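Local coordinates for protein lectin (Pleurotus ostreatus, PDB 6T0Q) that binds N-acetylgalactosamine, and probably other galactose-type sugars, beside a bound calcium ion, at residues T291-I294 against S300-T303; A70-A75 against H80-N85; D240-Y245 against D261-P266. All coordinates share one frame; numbering follows the deposited sequence.

Interaction 1. Residues T291-I294 against S300-T303. With NAG (2-acetamido-2-deoxy-beta-D-glucopyranose), chain C.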
loop_
_atom_site.group_PDB
_atom_site.type_symbol
_atom_site.label_atom_id
_atom_site.label_comp_id
_atom_site.label_asym_id
_atom_site.label_seq_id
_atom_site.Cartn_x
_atom_site.Cartn_y
_atom_site.Cartn_z
ATOM N N THR A 291 -17.682 -10.766 -6.443
ATOM C CA THR A 291 -16.455 -11.537 -6.570
ATOM C C THR A 291 -15.514 -10.711 -7.423
ATOM O O THR A 291 -15.928 -10.165 -8.449
ATOM C CB THR A 291 -16.707 -12.909 -7.214
ATOM O OG1 THR A 291 -17.687 -13.622 -6.448
ATOM C CG2 THR A 291 -15.401 -13.733 -7.271
ATOM N N ILE A 292 -14.263 -10.602 -6.996
ATOM C CA ILE A 292 -13.276 -9.766 -7.669
ATOM C C ILE A 292 -12.021 -10.593 -7.872
ATOM O O ILE A 292 -11.504 -11.177 -6.913
ATOM C CB ILE A 292 -12.938 -8.502 -6.856
ATOM C CG1 ILE A 292 -14.179 -7.641 -6.623
ATOM C CG2 ILE A 292 -11.820 -7.704 -7.559
ATOM C CD1 ILE A 292 -13.964 -6.594 -5.524
ATOM N N LEU A 293 -11.518 -10.634 -9.102
ATOM C CA LEU A 293 -10.231 -11.263 -9.376
ATOM C C LEU A 293 -9.260 -10.212 -9.889
ATOM O O LEU A 293 -9.576 -9.477 -10.832
ATOM C CB LEU A 293 -10.360 -12.401 -10.396
ATOM C CG LEU A 293 -9.095 -13.262 -10.491
ATOM C CD1 LEU A 293 -9.475 -14.701 -10.753
ATOM C CD2 LEU A 293 -8.184 -12.776 -11.594
ATOM N N ILE A 294 -8.081 -10.159 -9.278
ATOM C CA ILE A 294 -7.031 -9.217 -9.635
ATOM C C ILE A 294 -5.871 -10.007 -10.227
ATOM O O ILE A 294 -5.464 -11.027 -9.661
ATOM C CB ILE A 294 -6.584 -8.414 -8.402
ATOM C CG1 ILE A 294 -7.725 -7.514 -7.925
ATOM C CG2 ILE A 294 -5.351 -7.610 -8.703
ATOM C CD1 ILE A 294 -7.530 -7.016 -6.507
ATOM N N SER A 300 0.499 -14.409 -11.338
ATOM C CA SER A 300 -0.390 -14.824 -10.262
ATOM C C SER A 300 -1.659 -13.978 -10.264
ATOM O O SER A 300 -1.812 -13.030 -11.040
ATOM C CB SER A 300 0.306 -14.718 -8.904
ATOM O OG SER A 300 0.557 -13.361 -8.562
ATOM N N ASN A 301 -2.578 -14.316 -9.362
ATOM C CA ASN A 301 -3.829 -13.590 -9.230
ATOM C C ASN A 301 -4.299 -13.714 -7.789
ATOM O O ASN A 301 -3.768 -14.502 -7.000
ATOM C CB ASN A 301 -4.898 -14.141 -10.189
ATOM C CG ASN A 301 -5.292 -15.566 -9.833
ATOM O OD1 ASN A 301 -5.980 -15.795 -8.839
ATOM N ND2 ASN A 301 -4.857 -16.529 -10.631
ATOM N N GLU A 302 -5.323 -12.946 -7.451
ATOM C CA GLU A 302 -6.004 -13.207 -6.197
ATOM C C GLU A 302 -7.471 -12.851 -6.349
ATOM O O GLU A 302 -7.835 -11.956 -7.119
ATOM C CB GLU A 302 -5.365 -12.449 -5.024
ATOM C CG GLU A 302 -5.816 -11.029 -4.837
ATOM C CD GLU A 302 -5.185 -10.405 -3.594
ATOM O OE1 GLU A 302 -4.028 -9.946 -3.682
ATOM O OE2 GLU A 302 -5.836 -10.389 -2.529
ATOM N N THR A 303 -8.301 -13.568 -5.604
ATOM C CA THR A 303 -9.738 -13.366 -5.584
ATOM C C THR A 303 -10.144 -12.758 -4.250
ATOM O O THR A 303 -9.643 -13.153 -3.194
ATOM C CB THR A 303 -10.477 -14.686 -5.819
ATOM O OG1 THR A 303 -10.222 -15.127 -7.155
ATOM C CG2 THR A 303 -11.995 -14.524 -5.616
HETATM C C1 NAG C . -5.158 -17.908 -10.319
HETATM C C2 NAG C . -5.816 -18.742 -11.429
HETATM C C3 NAG C . -5.903 -20.229 -11.015
HETATM C C4 NAG C . -4.585 -20.758 -10.455
HETATM C C5 NAG C . -4.036 -19.808 -9.394
HETATM C C6 NAG C . -2.651 -20.193 -8.910
HETATM C C7 NAG C . -7.524 -17.705 -12.896
HETATM C C8 NAG C . -8.960 -17.289 -12.998
HETATM N N2 NAG C . -7.150 -18.237 -11.722
HETATM O O3 NAG C . -6.281 -21.023 -12.136
HETATM O O4 NAG C . -4.627 -22.070 -10.033
HETATM O O5 NAG C . -3.920 -18.493 -9.953
HETATM O O6 NAG C . -1.708 -20.193 -9.973
HETATM O O7 NAG C . -6.750 -17.566 -13.821
#
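Leu-293 and Thr-303 face each other as an antiparallel non-hydrogen-bonded pair, their CA atoms 4.4 Å apart, and both side chains lie on the face of the sheet that also carries Asn-301. The leucine branches toward two partners: CD1 comes to 3.7 Å from Thr-303 OG1, while CD2 lies 3.8 Å from Asn-301 CB. Its CG, anti to the backbone N (chi1 -168°), is carried over the facing strand, and chi2 (145°) then splits the two methyls between these neighbours. Further along, Thr-303 CG2 meets Thr-291 CG2 at 3.9 Å, methyl against methyl.

Asn-301 has its CG set between the backbone N and the carbonyl carbon, which lifts ND2 off the strand. There ND2 is joined covalently to C1 of NAG at 1.4 Å, the first link of an N-glycan on an Asn-X-Thr sequon completed by Thr-303. The acetyl methyl C8 of the sugar touches Leu-293 CD1 at 3.5 Å.

Next in register, Ile-294 and Glu-302 form a hydrogen-bonded pair. Ile-294 N gives a nearly straight bond (172°) to Glu-302 O at 2.8 Å, and Glu-302 N answers to Ile-294 O at 2.9 Å. Ile-294 packs inward on Phe-275 and Val-222, whereas Glu-302 OE1 is held by Tyr-296 OH.

Strands 287-296 and 301-305 thus form a beta hairpin, with 301-305 the outermost strand of the sheet within this chain. Since NAG is also hydrogen-bonded to Ile-89 O and Phe-102 N, this covalently fixed sugar is gripped by backbone atoms of the other half of the chain, one leucine methyl giving an apolar contact to its acetyl group.

Interaction 2. Residues A70-A75 against H80-N85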
loop_
_atom_site.group_PDB
_atom_site.type_symbol
_atom_site.label_atom_id
_atom_site.label_comp_id
_atom_site.label_asym_id
_atom_site.label_seq_id
_atom_site.Cartn_x
_atom_site.Cartn_y
_atom_site.Cartn_z
ATOM N N ALA A 70 -5.486 -10.539 -20.400
ATOM C CA ALA A 70 -6.284 -11.403 -21.262
ATOM C C ALA A 70 -7.352 -12.123 -20.462
ATOM O O ALA A 70 -7.116 -12.526 -19.318
ATOM C CB ALA A 70 -5.438 -12.469 -21.974
ATOM N N THR A 71 -8.516 -12.289 -21.089
ATOM C CA THR A 71 -9.552 -13.207 -20.639
ATOM C C THR A 71 -9.433 -14.476 -21.476
ATOM O O THR A 71 -9.450 -14.404 -22.709
ATOM C CB THR A 71 -10.934 -12.581 -20.806
ATOM O OG1 THR A 71 -11.025 -11.401 -19.997
ATOM C CG2 THR A 71 -12.020 -13.568 -20.409
ATOM N N ILE A 72 -9.292 -15.623 -20.822
ATOM C CA ILE A 72 -9.051 -16.886 -21.518
ATOM C C ILE A 72 -10.194 -17.847 -21.230
ATOM O O ILE A 72 -10.652 -17.949 -20.086
ATOM C CB ILE A 72 -7.698 -17.497 -21.093
ATOM C CG1 ILE A 72 -6.547 -16.568 -21.514
ATOM C CG2 ILE A 72 -7.513 -18.917 -21.670
ATOM C CD1 ILE A 72 -5.240 -16.826 -20.771
ATOM N N VAL A 73 -10.663 -18.549 -22.264
ATOM C CA VAL A 73 -11.559 -19.691 -22.087
ATOM C C VAL A 73 -10.923 -20.882 -22.785
ATOM O O VAL A 73 -10.539 -20.777 -23.956
ATOM C CB VAL A 73 -12.974 -19.431 -22.641
ATOM C CG1 VAL A 73 -13.829 -20.709 -22.508
ATOM C CG2 VAL A 73 -13.649 -18.258 -21.893
ATOM N N VAL A 74 -10.811 -22.009 -22.077
ATOM C CA VAL A 74 -10.109 -23.177 -22.606
ATOM C C VAL A 74 -10.934 -24.430 -22.324
ATOM O O VAL A 74 -11.585 -24.540 -21.279
ATOM C CB VAL A 74 -8.675 -23.286 -22.029
ATOM C CG1 VAL A 74 -8.692 -23.310 -20.496
ATOM C CG2 VAL A 74 -7.958 -24.518 -22.590
ATOM N N ALA A 75 -10.936 -25.359 -23.281
ATOM C CA ALA A 75 -11.622 -26.635 -23.142
ATOM C C ALA A 75 -10.712 -27.728 -23.673
ATOM O O ALA A 75 -9.830 -27.474 -24.498
ATOM C CB ALA A 75 -12.955 -26.647 -23.900
ATOM N N HIS A 80 -6.072 -30.494 -19.575
ATOM C CA HIS A 80 -5.101 -29.502 -20.025
ATOM C C HIS A 80 -4.424 -28.820 -18.842
ATOM O O HIS A 80 -4.977 -28.732 -17.740
ATOM C CB HIS A 80 -5.760 -28.422 -20.889
ATOM C CG HIS A 80 -6.815 -27.645 -20.159
ATOM N ND1 HIS A 80 -8.155 -27.960 -20.231
ATOM C CD2 HIS A 80 -6.724 -26.584 -19.320
ATOM C CE1 HIS A 80 -8.845 -27.119 -19.479
ATOM N NE2 HIS A 80 -7.999 -26.276 -18.913
ATOM N N THR A 81 -3.225 -28.301 -19.110
ATOM C CA THR A 81 -2.542 -27.343 -18.248
ATOM C C THR A 81 -2.160 -26.142 -19.098
ATOM O O THR A 81 -1.556 -26.310 -20.159
ATOM C CB THR A 81 -1.286 -27.957 -17.612
ATOM O OG1 THR A 81 -1.645 -29.183 -16.970
ATOM C CG2 THR A 81 -0.683 -27.003 -16.579
ATOM N N PHE A 82 -2.498 -24.942 -18.634
ATOM C CA PHE A 82 -2.346 -23.719 -19.414
ATOM C C PHE A 82 -1.230 -22.864 -18.821
ATOM O O PHE A 82 -1.247 -22.569 -17.619
ATOM C CB PHE A 82 -3.661 -22.929 -19.420
ATOM C CG PHE A 82 -3.806 -21.983 -20.580
ATOM C CD1 PHE A 82 -3.065 -20.811 -20.643
ATOM C CD2 PHE A 82 -4.715 -22.254 -21.602
ATOM C CE1 PHE A 82 -3.212 -19.932 -21.723
ATOM C CE2 PHE A 82 -4.867 -21.385 -22.679
ATOM C CZ PHE A 82 -4.117 -20.228 -22.744
ATOM N N TYR A 83 -0.283 -22.448 -19.667
ATOM C CA TYR A 83 0.856 -21.633 -19.254
ATOM C C TYR A 83 0.883 -20.319 -20.025
ATOM O O TYR A 83 0.570 -20.282 -21.220
ATOM C CB TYR A 83 2.179 -22.347 -19.503
ATOM C CG TYR A 83 2.350 -23.672 -18.798
ATOM C CD1 TYR A 83 1.935 -24.856 -19.397
ATOM C CD2 TYR A 83 2.968 -23.743 -17.558
ATOM C CE1 TYR A 83 2.108 -26.072 -18.773
ATOM C CE2 TYR A 83 3.152 -24.963 -16.921
ATOM C CZ TYR A 83 2.722 -26.119 -17.540
ATOM O OH TYR A 83 2.890 -27.330 -16.925
ATOM N N VAL A 84 1.302 -19.245 -19.356
ATOM C CA VAL A 84 1.491 -17.960 -20.020
ATOM C C VAL A 84 2.867 -17.425 -19.650
ATOM O O VAL A 84 3.151 -17.190 -18.468
ATOM C CB VAL A 84 0.390 -16.952 -19.658
ATOM C CG1 VAL A 84 0.659 -15.617 -20.356
ATOM C CG2 VAL A 84 -0.992 -17.507 -20.084
ATOM N N ASN A 85 3.723 -17.249 -20.658
ATOM C CA ASN A 85 5.093 -16.773 -20.462
ATOM C C ASN A 85 5.815 -17.609 -19.411
ATOM O O ASN A 85 6.534 -17.088 -18.558
ATOM C CB ASN A 85 5.104 -15.288 -20.098
ATOM C CG ASN A 85 4.593 -14.429 -21.226
ATOM O OD1 ASN A 85 4.947 -14.658 -22.386
ATOM N ND2 ASN A 85 3.733 -13.458 -20.910
#
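The two sheets of the N-terminal beta sandwich meet here: strand 67-76 belongs to one, strand 79-84 to the other, and they pack face to face without any hydrogen bond between the two segments. Their local axes approach to 8.7 Å and run roughly antiparallel (154°), a separation filled by side chains. The short connection between them carries Asp-77 and Asp-78, ligands of the first calcium ion.

At the end near that connection, Val-74 sits on the His-80 ring. Its CG2 lies 4.0 Å from the ring centroid and only 3° off the normal, a CH-pi contact over the middle of one face, while CG1, on the same side of the ring, stands above NE2 at 3.4 Å. The histidine CG is placed between its backbone N and carbonyl carbon (chi1 61°), and the ring is thereby brought beneath the valine. Val-74 CG2 also serves the next aromatic ring, meeting the edge of Phe-82 near its plane, 4.1 Å from CD2.

Ile-72 covers the far end of Phe-82. CG2 is 3.8 Å from CE2, and CD1 stands equally close, 3.8 Å from CE1; both branches approach the outer end of the ring from the same side of its plane, CG2 obliquely. The same CD1 reaches Val-84 CG2 at 4.4 Å. Phe-112 and Ile-114 of strand 109-118 add to the packing on Phe-82, and Ile-131 does so for Ile-72.

Both nitrogens of the buried imidazole have partners: ND1 bonds to Ser-76 OG and NE2 to Gln-99 OE1. An amide oxygen accepts, so NE2 probably carries a proton. Two polar tethers would hold the ring's rotation, presenting a fixed flat face to the valine methyl inside an otherwise apolar interface.

Interaction 3. Residues D240-Y245 against D261-P266. With CA (calcium ion), chain G.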
loop_
_atom_site.group_PDB
_atom_site.type_symbol
_atom_site.label_atom_id
_atom_site.label_comp_id
_atom_site.label_asym_id
_atom_site.label_seq_id
_atom_site.Cartn_x
_atom_site.Cartn_y
_atom_site.Cartn_z
ATOM N N ASP A 240 -31.402 -3.778 -3.092
ATOM C CA ASP A 240 -32.071 -3.554 -4.381
ATOM C C ASP A 240 -31.191 -3.061 -5.528
ATOM O O ASP A 240 -31.514 -3.288 -6.692
ATOM C CB ASP A 240 -33.187 -2.515 -4.192
ATOM C CG ASP A 240 -34.474 -3.128 -3.707
ATOM O OD1 ASP A 240 -35.175 -3.744 -4.536
ATOM O OD2 ASP A 240 -34.771 -3.014 -2.500
ATOM N N ARG A 241 -30.124 -2.332 -5.208
ATOM C CA ARG A 241 -29.318 -1.679 -6.235
ATOM C C ARG A 241 -27.969 -1.313 -5.630
ATOM O O ARG A 241 -27.794 -1.333 -4.411
ATOM C CB ARG A 241 -30.020 -0.426 -6.783
ATOM C CG ARG A 241 -30.271 0.642 -5.711
ATOM C CD ARG A 241 -30.836 1.940 -6.298
ATOM N NE ARG A 241 -32.087 1.716 -7.020
ATOM C CZ ARG A 241 -32.220 1.798 -8.344
ATOM N NH1 ARG A 241 -31.178 2.112 -9.105
ATOM N NH2 ARG A 241 -33.401 1.565 -8.908
ATOM N N TYR A 242 -27.022 -0.950 -6.496
ATOM C CA TYR A 242 -25.674 -0.606 -6.052
ATOM C C TYR A 242 -25.066 0.383 -7.030
ATOM O O TYR A 242 -25.457 0.454 -8.197
ATOM C CB TYR A 242 -24.754 -1.840 -5.967
ATOM C CG TYR A 242 -24.404 -2.335 -7.351
ATOM C CD1 TYR A 242 -23.301 -1.840 -8.034
ATOM C CD2 TYR A 242 -25.221 -3.251 -8.002
ATOM C CE1 TYR A 242 -23.010 -2.253 -9.327
ATOM C CE2 TYR A 242 -24.933 -3.684 -9.291
ATOM C CZ TYR A 242 -23.829 -3.177 -9.946
ATOM O OH TYR A 242 -23.543 -3.586 -11.227
ATOM N N THR A 243 -24.070 1.117 -6.547
ATOM C CA THR A 243 -23.112 1.804 -7.397
ATOM C C THR A 243 -21.720 1.386 -6.952
ATOM O O THR A 243 -21.432 1.353 -5.751
ATOM C CB THR A 243 -23.267 3.330 -7.327
ATOM O OG1 THR A 243 -24.580 3.689 -7.768
ATOM C CG2 THR A 243 -22.249 4.005 -8.237
ATOM N N LEU A 244 -20.865 1.069 -7.919
ATOM C CA LEU A 244 -19.543 0.514 -7.669
ATOM C C LEU A 244 -18.483 1.522 -8.081
ATOM O O LEU A 244 -18.575 2.105 -9.167
ATOM C CB LEU A 244 -19.346 -0.781 -8.452
ATOM C CG LEU A 244 -17.934 -1.372 -8.448
ATOM C CD1 LEU A 244 -17.585 -1.906 -7.052
ATOM C CD2 LEU A 244 -17.840 -2.469 -9.503
ATOM N N TYR A 245 -17.471 1.692 -7.224
ATOM C CA TYR A 245 -16.334 2.578 -7.456
ATOM C C TYR A 245 -15.028 1.816 -7.264
ATOM O O TYR A 245 -14.945 0.895 -6.445
ATOM C CB TYR A 245 -16.344 3.776 -6.482
ATOM C CG TYR A 245 -17.633 4.567 -6.476
ATOM C CD1 TYR A 245 -18.738 4.124 -5.758
ATOM C CD2 TYR A 245 -17.739 5.762 -7.184
ATOM C CE1 TYR A 245 -19.921 4.843 -5.748
ATOM C CE2 TYR A 245 -18.913 6.490 -7.182
ATOM C CZ TYR A 245 -20.004 6.025 -6.465
ATOM O OH TYR A 245 -21.178 6.745 -6.460
ATOM N N ASP A 261 -24.018 -8.073 -12.770
ATOM C CA ASP A 261 -23.238 -7.257 -13.694
ATOM C C ASP A 261 -21.756 -7.570 -13.548
ATOM O O ASP A 261 -21.274 -7.794 -12.437
ATOM C CB ASP A 261 -23.473 -5.774 -13.426
ATOM C CG ASP A 261 -24.939 -5.418 -13.470
ATOM O OD1 ASP A 261 -25.601 -5.852 -14.435
ATOM O OD2 ASP A 261 -25.435 -4.759 -12.527
ATOM N N ALA A 262 -21.032 -7.562 -14.671
ATOM C CA ALA A 262 -19.590 -7.790 -14.683
ATOM C C ALA A 262 -18.879 -6.605 -15.318
ATOM O O ALA A 262 -19.369 -6.021 -16.295
ATOM C CB ALA A 262 -19.225 -9.086 -15.430
ATOM N N TYR A 263 -17.714 -6.264 -14.763
ATOM C CA TYR A 263 -16.933 -5.118 -15.196
ATOM C C TYR A 263 -15.465 -5.497 -15.310
ATOM O O TYR A 263 -14.967 -6.342 -14.563
ATOM C CB TYR A 263 -17.053 -3.940 -14.221
ATOM C CG TYR A 263 -18.471 -3.496 -13.991
ATOM C CD1 TYR A 263 -19.075 -2.581 -14.847
ATOM C CD2 TYR A 263 -19.211 -3.987 -12.915
ATOM C CE1 TYR A 263 -20.388 -2.168 -14.647
ATOM C CE2 TYR A 263 -20.522 -3.575 -12.701
ATOM C CZ TYR A 263 -21.098 -2.663 -13.572
ATOM O OH TYR A 263 -22.394 -2.252 -13.370
ATOM N N THR A 264 -14.773 -4.833 -16.235
ATOM C CA THR A 264 -13.326 -4.944 -16.375
ATOM C C THR A 264 -12.686 -3.634 -15.933
ATOM O O THR A 264 -13.131 -2.557 -16.341
ATOM C CB THR A 264 -12.944 -5.265 -17.825
ATOM O OG1 THR A 264 -13.353 -6.603 -18.136
ATOM C CG2 THR A 264 -11.426 -5.117 -18.047
ATOM N N ILE A 265 -11.662 -3.728 -15.089
ATOM C CA ILE A 265 -10.891 -2.571 -14.634
ATOM C C ILE A 265 -9.499 -2.747 -15.220
ATOM O O ILE A 265 -8.685 -3.484 -14.650
ATOM C CB ILE A 265 -10.820 -2.478 -13.099
ATOM C CG1 ILE A 265 -12.184 -2.740 -12.448
ATOM C CG2 ILE A 265 -10.164 -1.143 -12.667
ATOM C CD1 ILE A 265 -13.240 -1.764 -12.813
ATOM N N PRO A 266 -9.187 -2.128 -16.357
ATOM C CA PRO A 266 -7.910 -2.395 -17.035
ATOM C C PRO A 266 -6.764 -1.519 -16.561
ATOM O O PRO A 266 -5.650 -1.663 -17.074
ATOM C CB PRO A 266 -8.252 -2.077 -18.500
ATOM C CG PRO A 266 -9.205 -0.911 -18.377
ATOM C CD PRO A 266 -10.017 -1.163 -17.098
HETATM CA CA CA G . -34.911 -5.053 -0.869
#
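The rings of Tyr-242 and Tyr-263 meet through their edges, not as a stack. At the hydroxyl edge of Tyr-242, near the ring plane, lie Tyr-263 OH and Asp-261 OD2; at the edge of Tyr-263, in its plane, lies Tyr-242 OH. The ring carbons come no nearer than the 4.3 Å between Tyr-242 CZ and Tyr-263 CE2, the two side chains approaching from opposite directions.

Tyr-242 OH is therefore the hub. It gives a short hydrogen bond to Asp-261 OD2, 2.6 Å, meeting that oxygen on its anti side and 15° out of the carboxylate plane; carboxylate and ring are turned 46° against each other. A second hydrogen bond links Tyr-242 OH with Tyr-263 OH at 2.8 Å. The tyrosine reaches both partners because its CG stands between the backbone N and the carbonyl carbon (chi1 71°), carrying the ring across to the facing strand.

These strands lie in opposing sheets of the C-terminal beta sandwich, 241-246 in one and 261-265 in the other, with local axes 10.8 Å apart at closest approach. Large side chains span that separation, and the polar cluster sits among apolar neighbours: Ile-236 touches both rings, and Ile-277 packs on Tyr-242. Leu-244 slides past Tyr-263 in the opposite direction, its CD2 4.0 Å from CD2 of the ring. A glycerol, probably from the crystallisation liquor, is hydrogen-bonded to Tyr-263 OH.

Strand 241-246 starts at a classic beta bulge, Asp-240 and Arg-241 both facing Thr-280. Just there Asp-240, which follows a cis peptide bond, binds the calcium ion through OD2 at 2.6 Å, alongside Asp-239, Asn-281, Gly-283 and Pro-285.

In the fold
Along the chain, interaction 2 comes first, then interaction 3, then interaction 1. Interaction 2 joins the two sheets of the N-terminal sandwich, and interaction 3 does the same in the C-terminal one; their centres are 25 Å apart. Interaction 1 lies between them, its centre about 16 Å from that of interaction 2 and 15 Å from that of interaction 3. It shares a sheet with strand 261-265 of interaction 3, its strand 301-305 being outermost there within this chain. None of the three touch. The sugar on Asn-301 reaches strands 87-94 and 98-104, which neighbour those of interaction 2, so the glycan bridges the two calcium-binding halves.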